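Local structure of putative histidine protein kinase (Rhodobacter sphaeroides, 3KYJ) at residues T53-S58 with S68-C73; A42-L47 with D75-V80; L32-G37 with E90-L95; L24-A29 with F48-T53. The protein probably relays chemoreceptor signals to the flagellar motors as a CheA-type histidine kinase, this chain being its phosphotransfer (Hpt) domain. All coordinates share one frame; numbering follows the deposited sequence. Where two conformers were deposited one is given.

Contact 1: T53-S58 with S68-C73; sequences TFKGNS and SRAHLC
The Hpt domain is an antiparallel four-helix bundle, and Lys55 and Ala70 meet where helix 40-60 packs against the next in the chain, helix 64-82. Lys55 and Gly56 belong to the His-x-x-Lys-Gly signature of the Hpt family, which starts at His52, the predicted phosphorylation site. The two short segments run antiparallel at 153°, their axes 8.6 Å apart at closest approach. Ala70 makes this closeness possible: its single methyl, CB, sits 3.7 Å from Lys55 CB and lets the backbones draw together. The long arm of Lys55 then runs on along the interface. CG is anti to the backbone N (chi1 -174°) and the chain bends at chi3, which lays it alongside His71, both side chains pointing the same way. Lys55 CD is 3.8 Å from His71 CD2. The ammonium lies at the edge of the imidazole, near its plane, with Lys55 NZ 3.7 Å from His71 CD2, a packing contact. The charge itself is answered one turn on by the salt bridge from NZ to Glu74, whose other carboxylate oxygen accepts a hydrogen bond from His52, so the lysine and the histidine share one acid as in other CheA phosphotransfer domains. A methionine in place of Lys55 would probably leave Glu74 without its cationic mate and freer to turn away from His52. On the inward side, Phe54 presents its edge, not a face: the Ala70 methyl lies near the ring plane, with CB 4.1 Å from Phe54 CD2.

Contact 2: A42-L47 with D75-V80; sequences AHVGPL and DLIGLV
Leu47 and Ile77 cross at a slant, and the closest touch between segments 42-47 and 75-80 is here: Leu47 CG stands 3.6 Å from Ile77 CD1. The isoleucine works with both of its branches. Its CG1 lies beside the backbone N (chi1 -63°) and carries CD1 to the leucine, whose CD2 also lies 4.0 Å from Ile77 CG1. The other branch, CG2, is directed at Val44, and these two side chains slide past each other in opposite directions, with Val44 CG1 4.2 Å from Ile77 CG2. Val44 is forked in the same way, its second methyl CG2 reaching Val80 CG1 at 4.0 Å; since the valine was modelled in two conformers, its touches describe one of them. The result is a purely aliphatic strip, Leu47, Ile77, Val44, Val80, along antiparallel segments at 146°. The axes stay 10.2 Å apart, a separation filled by these branched side chains. An alanine at Ile77 would probably open a gap beside Leu47 and take away the branch that Val44 CG1 packs on, leaving that valine to Val80 alone across the contact. Helix 40-60 is kinked here, with the N atoms of Gly45 and Pro46 unbonded to the turn before. Around the strip, helix 89-112 closes in through Leu95, which touches both Leu47 and Ile77, and through Ile91 on Val80; helix 10-35 brings Met27 to Leu47, while helix 122-135 packs on Leu76 from outside the four-helix bundle.

Contact 3: L32-G37 with E90-L95; sequences LALQAG and EIVEIL
Gln35 and Val92 are the residues whose backbones come nearest between segments 32-37 and 90-95, with 7.0 Å between Gln35 CA and Val92 CA. The first segment holds the last turn of helix 10-35 and the two residues after it; the helix stops in a Schellman motif: Gly37 takes a positive phi of 101°, and its N bonds back to Leu34 O at 3.0 Å. At such angles a side chain would be jammed against the preceding carbonyl oxygen, so glycine suits the place. The second segment is regular helix throughout. Between them Val92 acts as a small fork, pushing one methyl toward each of two neighbouring residues. Its CG2, beside the backbone N, rests 4.1 Å from Leu34 CB and nearly as close to Leu34 CD1. The other methyl, CG1, faces the aliphatic root of Gln35, at 4.4 Å from Gln35 CB. Leu34 has CG beside its own backbone N (chi1 -69°), and its side chain lies at a slant to that of the valine. The touch is light and purely apolar, with Val92 buried and Gln35 at the surface. Met87, from the loop before helix 89-112, packs on both Leu34 and Val92. What is joined is the first and the fourth helix of the Hpt bundle, 10-35 and 89-112, whose side-by-side pairing closes the ring of four helices at this end of the domain.

Contact 4: L24-A29 with F48-T53; sequences LDAMEA and FRAVHT
No ring or other flat group stands between Ala26 and Met27 on one side and Ala50 and Val51 on the other; the aromatic groups of segment 48-53 face elsewhere. Phe48 makes a cation-pi contact with Arg81 and packs on helix 64-82. The imidazole of His52, predicted to carry the phosphoryl group, is held at both nitrogens, ND1 by Glu74 and NE2 by an acidic side chain of the other protein chain in the assembly. Behind it lies the alanine-lined seam of the Hpt four-helix bundle between helices 10-35 and 40-60. The segments run antiparallel at 148°, and their axes come within 8.2 Å, a closeness that the small side chains of Ala26 and Ala50 allow, while Met27 turns its long chain off toward Val51. Ala50 CB fits against the backbone of the opposite helix, 3.8 Å from Met27 N, and beside Ala26, with the methyls Ala26 CB and Ala50 CB 4.0 Å apart. Farther inward, Met27 takes over. Its chain is fully extended from CG onward, and CG anti to the backbone N (chi1 177°) sends it across one methyl of Val51. That methyl, CG2, lies beside the valine's own backbone N and meets three successive atoms of the methionine. Val51 CG2 is 4.1 Å from Met27 CG, and nearer still to the end of the chain, at 3.8 Å from both Met27 SD and Met27 CE.

From the N terminus, helix 10-35 supplies 24-29 and then 32-37. The first loop to close is contact 4, when 48-53 on helix 40-60 returns to 24-29. Contact 1 follows in series, sharing Thr53, and closes the short turn into helix 64-82. Contact 2 joins the same two helices about 13 Å away between centres, and its loop encloses contact 1. Contact 3 closes last, bringing helix 89-112 back to 32-37, with contacts 1 and 2 nested inside. Contact 4 crosses both contact 2 and contact 3. Together they tie the four helices into one bundle, with Met27, Leu47, Val51, Cys73, Ile77 and Leu95 linking the contacts through its core.

Contact 1: T53-S58 with S68-C73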
loop_
_atom_site.group_PDB
_atom_site.type_symbol
_atom_site.label_atom_id
_atom_site.label_comp_id
_atom_site.label_asym_id
_atom_site.label_seq_id
_atom_site.Cartn_x
_atom_site.Cartn_y
_atom_site.Cartn_z
ATOM N N THR A 53 4.206 -2.872 2.491
ATOM C CA THR A 53 4.320 -2.725 1.055
ATOM C C THR A 53 4.207 -4.087 0.356
ATOM O O THR A 53 3.470 -4.258 -0.631
ATOM C CB THR A 53 5.664 -2.079 0.708
ATOM O OG1 THR A 53 5.616 -0.714 1.116
ATOM C CG2 THR A 53 5.951 -2.165 -0.797
ATOM N N PHE A 54 4.947 -5.074 0.855
ATOM C CA PHE A 54 4.905 -6.393 0.254
ATOM C C PHE A 54 3.482 -6.975 0.295
ATOM O O PHE A 54 2.990 -7.514 -0.694
ATOM C CB PHE A 54 5.917 -7.297 0.937
ATOM C CG PHE A 54 6.120 -8.591 0.212
ATOM C CD1 PHE A 54 7.075 -8.702 -0.773
ATOM C CD2 PHE A 54 5.313 -9.676 0.482
ATOM C CE1 PHE A 54 7.249 -9.885 -1.465
ATOM C CE2 PHE A 54 5.466 -10.862 -0.217
ATOM C CZ PHE A 54 6.428 -10.972 -1.186
ATOM N N LYS A 55 2.817 -6.816 1.431
ATOM C CA LYS A 55 1.440 -7.231 1.580
ATOM C C LYS A 55 0.508 -6.543 0.575
ATOM O O LYS A 55 -0.289 -7.201 -0.103
ATOM C CB LYS A 55 0.967 -6.944 2.999
ATOM C CG LYS A 55 -0.418 -7.467 3.305
ATOM C CD LYS A 55 -1.003 -6.979 4.648
ATOM C CE LYS A 55 -1.511 -5.555 4.521
ATOM N NZ LYS A 55 -2.313 -5.141 5.709
ATOM N N GLY A 56 0.576 -5.227 0.487
ATOM C CA GLY A 56 -0.270 -4.496 -0.441
ATOM C C GLY A 56 -0.037 -4.868 -1.895
ATOM O O GLY A 56 -0.968 -4.931 -2.680
ATOM N N ASN A 57 1.217 -5.131 -2.242
ATOM C CA ASN A 57 1.570 -5.518 -3.605
ATOM C C ASN A 57 0.900 -6.853 -3.967
ATOM O O ASN A 57 0.361 -7.031 -5.048
ATOM C CB ASN A 57 3.101 -5.640 -3.745
ATOM C CG ASN A 57 3.827 -4.297 -3.763
ATOM O OD1 ASN A 57 3.226 -3.228 -3.623
ATOM N ND2 ASN A 57 5.132 -4.361 -3.932
ATOM N N SER A 58 0.946 -7.799 -3.034
ATOM C CA SER A 58 0.350 -9.095 -3.281
ATOM C C SER A 58 -1.169 -8.976 -3.361
ATOM O O SER A 58 -1.808 -9.672 -4.156
ATOM C CB SER A 58 0.775 -10.096 -2.204
ATOM O OG SER A 58 0.204 -9.820 -0.927
ATOM N N SER A 68 -1.636 -13.434 2.989
ATOM C CA SER A 68 -1.926 -13.874 4.359
ATOM C C SER A 68 -0.650 -14.092 5.183
ATOM O O SER A 68 -0.666 -13.897 6.399
ATOM C CB SER A 68 -2.765 -15.163 4.335
ATOM O OG SER A 68 -2.057 -16.280 3.805
ATOM N N ARG A 69 0.441 -14.490 4.539
ATOM C CA ARG A 69 1.714 -14.657 5.269
ATOM C C ARG A 69 2.276 -13.281 5.649
ATOM O O ARG A 69 2.716 -13.059 6.781
ATOM C CB ARG A 69 2.743 -15.424 4.451
ATOM C CG ARG A 69 2.631 -16.964 4.538
ATOM C CD ARG A 69 1.297 -17.459 4.031
ATOM N NE ARG A 69 1.246 -18.915 4.004
ATOM C CZ ARG A 69 0.119 -19.625 4.101
ATOM N NH1 ARG A 69 -1.052 -19.056 4.346
ATOM N NH2 ARG A 69 0.200 -20.943 4.033
ATOM N N ALA A 70 2.267 -12.348 4.699
ATOM C CA ALA A 70 2.732 -10.995 4.981
ATOM C C ALA A 70 1.853 -10.343 6.048
ATOM O O ALA A 70 2.349 -9.617 6.929
ATOM C CB ALA A 70 2.751 -10.159 3.694
ATOM N N HIS A 71 0.547 -10.612 6.010
ATOM C CA HIS A 71 -0.365 -10.007 6.956
ATOM C C HIS A 71 -0.044 -10.446 8.378
ATOM O O HIS A 71 -0.060 -9.640 9.303
ATOM C CB HIS A 71 -1.837 -10.288 6.597
ATOM C CG HIS A 71 -2.797 -9.530 7.451
ATOM N ND1 HIS A 71 -3.699 -10.145 8.289
ATOM C CD2 HIS A 71 -2.917 -8.200 7.682
ATOM C CE1 HIS A 71 -4.380 -9.224 8.951
ATOM N NE2 HIS A 71 -3.933 -8.035 8.590
ATOM N N LEU A 72 0.208 -11.732 8.577
ATOM C CA LEU A 72 0.502 -12.175 9.931
ATOM C C LEU A 72 1.832 -11.606 10.416
ATOM O O LEU A 72 1.961 -11.268 11.598
ATOM C CB LEU A 72 0.499 -13.691 10.051
ATOM C CG LEU A 72 -0.865 -14.346 10.234
ATOM C CD1 LEU A 72 -0.669 -15.706 10.897
ATOM C CD2 LEU A 72 -1.853 -13.528 11.043
ATOM N N CYS A 73 2.817 -11.478 9.524
ATOM C CA CYS A 73 4.060 -10.787 9.887
ATOM C C CYS A 73 3.751 -9.372 10.366
ATOM O O CYS A 73 4.276 -8.922 11.386
ATOM C CB CYS A 73 5.033 -10.739 8.716
ATOM S SG CYS A 73 5.734 -12.306 8.233
#

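Contact 2: A42-L47 with D75-V80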
loop_
_atom_site.group_PDB
_atom_site.type_symbol
_atom_site.label_atom_id
_atom_site.label_comp_id
_atom_site.label_asym_id
_atom_site.label_seq_id
_atom_site.Cartn_x
_atom_site.Cartn_y
_atom_site.Cartn_z
ATOM N N ALA A 42 15.215 2.302 15.670
ATOM C CA ALA A 42 15.632 2.678 14.320
ATOM C C ALA A 42 15.060 1.770 13.238
ATOM O O ALA A 42 15.097 2.109 12.058
ATOM C CB ALA A 42 17.165 2.669 14.225
ATOM N N HIS A 43 14.545 0.616 13.638
ATOM C CA HIS A 43 14.247 -0.426 12.650
ATOM C C HIS A 43 12.808 -0.904 12.592
ATOM O O HIS A 43 12.410 -1.460 11.570
ATOM C CB HIS A 43 15.179 -1.606 12.863
ATOM C CG HIS A 43 16.599 -1.279 12.557
ATOM N ND1 HIS A 43 17.041 -1.050 11.271
ATOM C CD2 HIS A 43 17.655 -1.039 13.371
ATOM C CE1 HIS A 43 18.323 -0.730 11.303
ATOM N NE2 HIS A 43 18.717 -0.712 12.564
ATOM N N VAL A 44 12.011 -0.707 13.641
ATOM C CA VAL A 44 10.643 -1.245 13.620
ATOM C C VAL A 44 9.774 -0.533 12.566
ATOM O O VAL A 44 8.973 -1.164 11.890
ATOM C CB VAL A 44 10.019 -1.243 15.048
ATOM C CG1 VAL A 44 8.518 -1.563 15.026
ATOM C CG2 VAL A 44 10.742 -2.269 15.912
ATOM N N GLY A 45 9.960 0.770 12.393
ATOM C CA GLY A 45 9.243 1.500 11.363
ATOM C C GLY A 45 9.568 1.023 9.962
ATOM O O GLY A 45 8.667 0.662 9.209
ATOM N N PRO A 46 10.856 0.997 9.599
ATOM C CA PRO A 46 11.255 0.487 8.287
ATOM C C PRO A 46 10.788 -0.944 8.057
ATOM O O PRO A 46 10.369 -1.285 6.959
ATOM C CB PRO A 46 12.782 0.587 8.324
ATOM C CG PRO A 46 13.064 1.766 9.260
ATOM C CD PRO A 46 11.960 1.714 10.281
ATOM N N LEU A 47 10.870 -1.776 9.085
ATOM C CA LEU A 47 10.444 -3.161 8.979
ATOM C C LEU A 47 8.935 -3.244 8.689
ATOM O O LEU A 47 8.508 -3.947 7.764
ATOM C CB LEU A 47 10.818 -3.884 10.275
ATOM C CG LEU A 47 10.281 -5.303 10.400
ATOM C CD1 LEU A 47 10.813 -6.217 9.285
ATOM C CD2 LEU A 47 10.684 -5.863 11.754
ATOM N N ASP A 75 0.998 -8.164 11.601
ATOM C CA ASP A 75 0.344 -8.199 12.903
ATOM C C ASP A 75 1.379 -8.296 14.029
ATOM O O ASP A 75 1.269 -7.595 15.050
ATOM C CB ASP A 75 -0.588 -9.403 13.022
ATOM C CG ASP A 75 -1.902 -9.229 12.267
ATOM O OD1 ASP A 75 -2.204 -8.136 11.734
ATOM O OD2 ASP A 75 -2.633 -10.228 12.216
ATOM N N LEU A 76 2.380 -9.164 13.859
ATOM C CA LEU A 76 3.382 -9.374 14.912
ATOM C C LEU A 76 4.211 -8.100 15.094
ATOM O O LEU A 76 4.460 -7.644 16.228
ATOM C CB LEU A 76 4.280 -10.565 14.558
ATOM C CG LEU A 76 5.399 -10.879 15.550
ATOM C CD1 LEU A 76 4.865 -11.045 16.974
ATOM C CD2 LEU A 76 6.128 -12.126 15.089
ATOM N N ILE A 77 4.642 -7.509 13.987
ATOM C CA ILE A 77 5.422 -6.280 14.062
ATOM C C ILE A 77 4.571 -5.166 14.682
ATOM O O ILE A 77 5.069 -4.357 15.460
ATOM C CB ILE A 77 5.905 -5.840 12.670
ATOM C CG1 ILE A 77 6.845 -6.871 12.075
ATOM C CG2 ILE A 77 6.567 -4.461 12.761
ATOM C CD1 ILE A 77 6.953 -6.791 10.551
ATOM N N GLY A 78 3.279 -5.131 14.362
ATOM C CA GLY A 78 2.369 -4.169 14.963
ATOM C C GLY A 78 2.239 -4.278 16.480
ATOM O O GLY A 78 2.036 -3.269 17.162
ATOM N N LEU A 79 2.360 -5.483 17.026
ATOM C CA LEU A 79 2.314 -5.649 18.484
ATOM C C LEU A 79 3.500 -4.942 19.131
ATOM O O LEU A 79 3.370 -4.349 20.204
ATOM C CB LEU A 79 2.369 -7.112 18.887
ATOM C CG LEU A 79 1.148 -7.974 18.574
ATOM C CD1 LEU A 79 1.477 -9.412 18.929
ATOM C CD2 LEU A 79 -0.066 -7.480 19.344
ATOM N N VAL A 80 4.664 -5.046 18.501
ATOM C CA VAL A 80 5.867 -4.316 18.958
ATOM C C VAL A 80 5.650 -2.812 18.835
ATOM O O VAL A 80 5.921 -2.054 19.771
ATOM C CB VAL A 80 7.123 -4.722 18.156
ATOM C CG1 VAL A 80 8.311 -3.884 18.580
ATOM C CG2 VAL A 80 7.436 -6.192 18.362
#

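Contact 3: L32-G37 with E90-L95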
loop_
_atom_site.group_PDB
_atom_site.type_symbol
_atom_site.label_atom_id
_atom_site.label_comp_id
_atom_site.label_asym_id
_atom_site.label_seq_id
_atom_site.Cartn_x
_atom_site.Cartn_y
_atom_site.Cartn_z
ATOM N N LEU A 32 18.441 -8.019 10.042
ATOM C CA LEU A 32 19.860 -8.316 10.238
ATOM C C LEU A 32 20.504 -7.245 11.113
ATOM O O LEU A 32 21.359 -7.559 11.923
ATOM C CB LEU A 32 20.596 -8.449 8.900
ATOM C CG LEU A 32 20.234 -9.702 8.084
ATOM C CD1 LEU A 32 20.913 -9.672 6.753
ATOM C CD2 LEU A 32 20.571 -10.993 8.827
ATOM N N ALA A 33 20.088 -5.993 10.963
ATOM C CA ALA A 33 20.582 -4.937 11.840
ATOM C C ALA A 33 20.187 -5.196 13.295
ATOM O O ALA A 33 21.013 -5.015 14.206
ATOM C CB ALA A 33 20.094 -3.564 11.349
ATOM N N LEU A 34 18.957 -5.672 13.515
ATOM C CA LEU A 34 18.502 -5.985 14.861
ATOM C C LEU A 34 19.291 -7.158 15.429
ATOM O O LEU A 34 19.694 -7.165 16.587
ATOM C CB LEU A 34 16.999 -6.276 14.863
ATOM C CG LEU A 34 16.108 -5.065 14.592
ATOM C CD1 LEU A 34 14.672 -5.512 14.362
ATOM C CD2 LEU A 34 16.196 -4.031 15.729
ATOM N N GLN A 35 19.545 -8.146 14.593
ATOM C CA GLN A 35 20.301 -9.300 15.025
ATOM C C GLN A 35 21.724 -8.910 15.405
ATOM O O GLN A 35 22.324 -9.534 16.273
ATOM C CB GLN A 35 20.297 -10.334 13.902
ATOM C CG GLN A 35 20.727 -11.691 14.302
ATOM C CD GLN A 35 20.534 -12.665 13.165
ATOM O OE1 GLN A 35 21.053 -12.460 12.072
ATOM N NE2 GLN A 35 19.762 -13.715 13.407
ATOM N N ALA A 36 22.253 -7.866 14.779
ATOM C CA ALA A 36 23.607 -7.406 15.078
ATOM C C ALA A 36 23.658 -6.467 16.296
ATOM O O ALA A 36 24.731 -6.003 16.681
ATOM C CB ALA A 36 24.192 -6.719 13.876
ATOM N N GLY A 37 22.512 -6.180 16.897
ATOM C CA GLY A 37 22.489 -5.399 18.125
ATOM C C GLY A 37 22.122 -3.939 17.968
ATOM O O GLY A 37 22.296 -3.145 18.887
ATOM N N GLU A 90 13.345 -13.856 19.504
ATOM C CA GLU A 90 12.492 -14.831 18.852
ATOM C C GLU A 90 11.703 -14.182 17.707
ATOM O O GLU A 90 11.531 -14.776 16.623
ATOM C CB GLU A 90 11.537 -15.504 19.838
ATOM C CG GLU A 90 10.715 -16.603 19.164
ATOM C CD GLU A 90 9.837 -17.371 20.130
ATOM O OE1 GLU A 90 9.600 -16.889 21.256
ATOM O OE2 GLU A 90 9.366 -18.457 19.745
ATOM N N ILE A 91 11.176 -12.991 17.957
ATOM C CA ILE A 91 10.474 -12.262 16.894
ATOM C C ILE A 91 11.405 -12.057 15.710
ATOM O O ILE A 91 11.012 -12.276 14.547
ATOM C CB ILE A 91 9.900 -10.928 17.394
ATOM C CG1 ILE A 91 8.833 -11.180 18.464
ATOM C CG2 ILE A 91 9.368 -10.123 16.225
ATOM C CD1 ILE A 91 8.053 -9.957 18.963
ATOM N N VAL A 92 12.631 -11.621 15.978
ATOM C CA VAL A 92 13.576 -11.350 14.905
ATOM C C VAL A 92 13.830 -12.621 14.099
ATOM O O VAL A 92 13.840 -12.612 12.877
ATOM C CB VAL A 92 14.884 -10.719 15.440
ATOM C CG1 VAL A 92 15.930 -10.647 14.345
ATOM C CG2 VAL A 92 14.583 -9.341 16.019
ATOM N N GLU A 93 13.984 -13.730 14.813
ATOM C CA GLU A 93 14.239 -15.028 14.206
ATOM C C GLU A 93 13.100 -15.492 13.278
ATOM O O GLU A 93 13.329 -15.921 12.141
ATOM C CB GLU A 93 14.416 -16.052 15.338
ATOM C CG GLU A 93 14.509 -17.489 14.937
ATOM C CD GLU A 93 14.628 -18.393 16.154
ATOM O OE1 GLU A 93 15.389 -18.046 17.089
ATOM O OE2 GLU A 93 13.956 -19.446 16.173
ATOM N N ILE A 94 11.884 -15.429 13.800
ATOM C CA ILE A 94 10.698 -15.850 13.056
ATOM C C ILE A 94 10.551 -14.965 11.808
ATOM O O ILE A 94 10.229 -15.448 10.718
ATOM C CB ILE A 94 9.429 -15.784 13.910
ATOM C CG1 ILE A 94 9.499 -16.827 15.036
ATOM C CG2 ILE A 94 8.188 -16.030 13.056
ATOM C CD1 ILE A 94 8.457 -16.617 16.109
ATOM N N LEU A 95 10.821 -13.674 11.944
ATOM C CA LEU A 95 10.660 -12.775 10.803
ATOM C C LEU A 95 11.767 -12.958 9.765
ATOM O O LEU A 95 11.513 -12.752 8.576
ATOM C CB LEU A 95 10.538 -11.328 11.242
ATOM C CG LEU A 95 9.285 -10.985 12.042
ATOM C CD1 LEU A 95 9.335 -9.561 12.603
ATOM C CD2 LEU A 95 8.040 -11.177 11.159
#

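Contact 4: L24-A29 with F48-T53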
loop_
_atom_site.group_PDB
_atom_site.type_symbol
_atom_site.label_atom_id
_atom_site.label_comp_id
_atom_site.label_asym_id
_atom_site.label_seq_id
_atom_site.Cartn_x
_atom_site.Cartn_y
_atom_site.Cartn_z
ATOM N N LEU A 24 11.505 -6.742 0.274
ATOM C CA LEU A 24 12.119 -7.827 1.040
ATOM C C LEU A 24 13.577 -7.506 1.397
ATOM O O LEU A 24 14.046 -7.890 2.476
ATOM C CB LEU A 24 12.000 -9.175 0.320
ATOM C CG LEU A 24 10.554 -9.666 0.159
ATOM C CD1 LEU A 24 10.571 -11.018 -0.520
ATOM C CD2 LEU A 24 9.848 -9.742 1.503
ATOM N N ASP A 25 14.284 -6.775 0.532
ATOM C CA ASP A 25 15.646 -6.351 0.873
ATOM C C ASP A 25 15.606 -5.464 2.124
ATOM O O ASP A 25 16.467 -5.575 2.992
ATOM C CB ASP A 25 16.304 -5.585 -0.277
ATOM C CG ASP A 25 16.793 -6.496 -1.408
ATOM O OD1 ASP A 25 16.845 -7.736 -1.233
ATOM O OD2 ASP A 25 17.134 -5.949 -2.474
ATOM N N ALA A 26 14.620 -4.571 2.190
ATOM C CA ALA A 26 14.496 -3.661 3.335
ATOM C C ALA A 26 14.091 -4.438 4.597
ATOM O O ALA A 26 14.577 -4.164 5.685
ATOM C CB ALA A 26 13.484 -2.552 3.028
ATOM N N MET A 27 13.199 -5.419 4.437
ATOM C CA MET A 27 12.791 -6.263 5.545
ATOM C C MET A 27 13.995 -7.013 6.121
ATOM O O MET A 27 14.269 -6.956 7.333
ATOM C CB MET A 27 11.713 -7.248 5.081
ATOM C CG MET A 27 11.274 -8.219 6.155
ATOM S SD MET A 27 10.098 -9.426 5.474
ATOM C CE MET A 27 9.540 -10.191 6.977
ATOM N N GLU A 28 14.750 -7.665 5.244
ATOM C CA GLU A 28 15.936 -8.380 5.676
ATOM C C GLU A 28 16.988 -7.452 6.281
ATOM O O GLU A 28 17.595 -7.788 7.292
ATOM C CB GLU A 28 16.543 -9.180 4.524
ATOM C CG GLU A 28 17.617 -10.132 5.025
ATOM C CD GLU A 28 18.391 -10.841 3.931
ATOM O OE1 GLU A 28 18.487 -10.306 2.808
ATOM O OE2 GLU A 28 18.934 -11.926 4.225
ATOM N N ALA A 29 17.218 -6.284 5.690
ATOM C CA ALA A 29 18.233 -5.373 6.242
ATOM C C ALA A 29 17.900 -4.953 7.674
ATOM O O ALA A 29 18.791 -4.901 8.543
ATOM C CB ALA A 29 18.394 -4.145 5.367
ATOM N N PHE A 48 8.136 -2.504 9.446
ATOM C CA PHE A 48 6.709 -2.469 9.234
ATOM C C PHE A 48 6.388 -2.007 7.822
ATOM O O PHE A 48 5.576 -2.630 7.126
ATOM C CB PHE A 48 6.011 -1.542 10.248
ATOM C CG PHE A 48 4.505 -1.565 10.134
ATOM C CD1 PHE A 48 3.752 -2.394 10.960
ATOM C CD2 PHE A 48 3.861 -0.783 9.214
ATOM C CE1 PHE A 48 2.380 -2.438 10.869
ATOM C CE2 PHE A 48 2.470 -0.837 9.096
ATOM C CZ PHE A 48 1.742 -1.663 9.934
ATOM N N ARG A 49 7.004 -0.908 7.392
ATOM C CA ARG A 49 6.697 -0.373 6.068
ATOM C C ARG A 49 7.035 -1.361 4.951
ATOM O O ARG A 49 6.279 -1.485 3.982
ATOM C CB ARG A 49 7.417 0.966 5.871
ATOM C CG ARG A 49 6.815 2.056 6.751
ATOM C CD ARG A 49 7.364 3.451 6.425
ATOM N NE ARG A 49 8.773 3.600 6.768
ATOM C CZ ARG A 49 9.245 3.973 7.957
ATOM N NH1 ARG A 49 8.434 4.196 8.980
ATOM N NH2 ARG A 49 10.548 4.085 8.122
ATOM N N ALA A 50 8.150 -2.072 5.096
ATOM C CA ALA A 50 8.558 -3.039 4.078
ATOM C C ALA A 50 7.541 -4.179 3.959
ATOM O O ALA A 50 7.139 -4.549 2.856
ATOM C CB ALA A 50 9.920 -3.579 4.404
ATOM N N VAL A 51 7.116 -4.712 5.089
ATOM C CA VAL A 51 6.160 -5.804 5.104
ATOM C C VAL A 51 4.807 -5.308 4.602
ATOM O O VAL A 51 4.149 -5.976 3.806
ATOM C CB VAL A 51 6.054 -6.410 6.511
ATOM C CG1 VAL A 51 4.946 -7.452 6.545
ATOM C CG2 VAL A 51 7.387 -7.072 6.862
ATOM N N HIS A 52 4.423 -4.103 5.003
ATOM C CA HIS A 52 3.150 -3.542 4.586
ATOM C C HIS A 52 3.104 -3.348 3.056
ATOM O O HIS A 52 2.099 -3.631 2.400
ATOM C CB HIS A 52 2.910 -2.223 5.317
ATOM C CG HIS A 52 1.562 -1.635 5.060
ATOM N ND1 HIS A 52 0.400 -2.195 5.549
ATOM C CD2 HIS A 52 1.189 -0.537 4.359
ATOM C CE1 HIS A 52 -0.630 -1.465 5.160
ATOM N NE2 HIS A 52 -0.179 -0.453 4.438
ATOM N N THR A 53 4.206 -2.872 2.491
ATOM C CA THR A 53 4.320 -2.725 1.055
ATOM C C THR A 53 4.207 -4.087 0.356
ATOM O O THR A 53 3.470 -4.258 -0.631
ATOM C CB THR A 53 5.664 -2.079 0.708
ATOM O OG1 THR A 53 5.616 -0.714 1.116
ATOM C CG2 THR A 53 5.951 -2.165 -0.797
#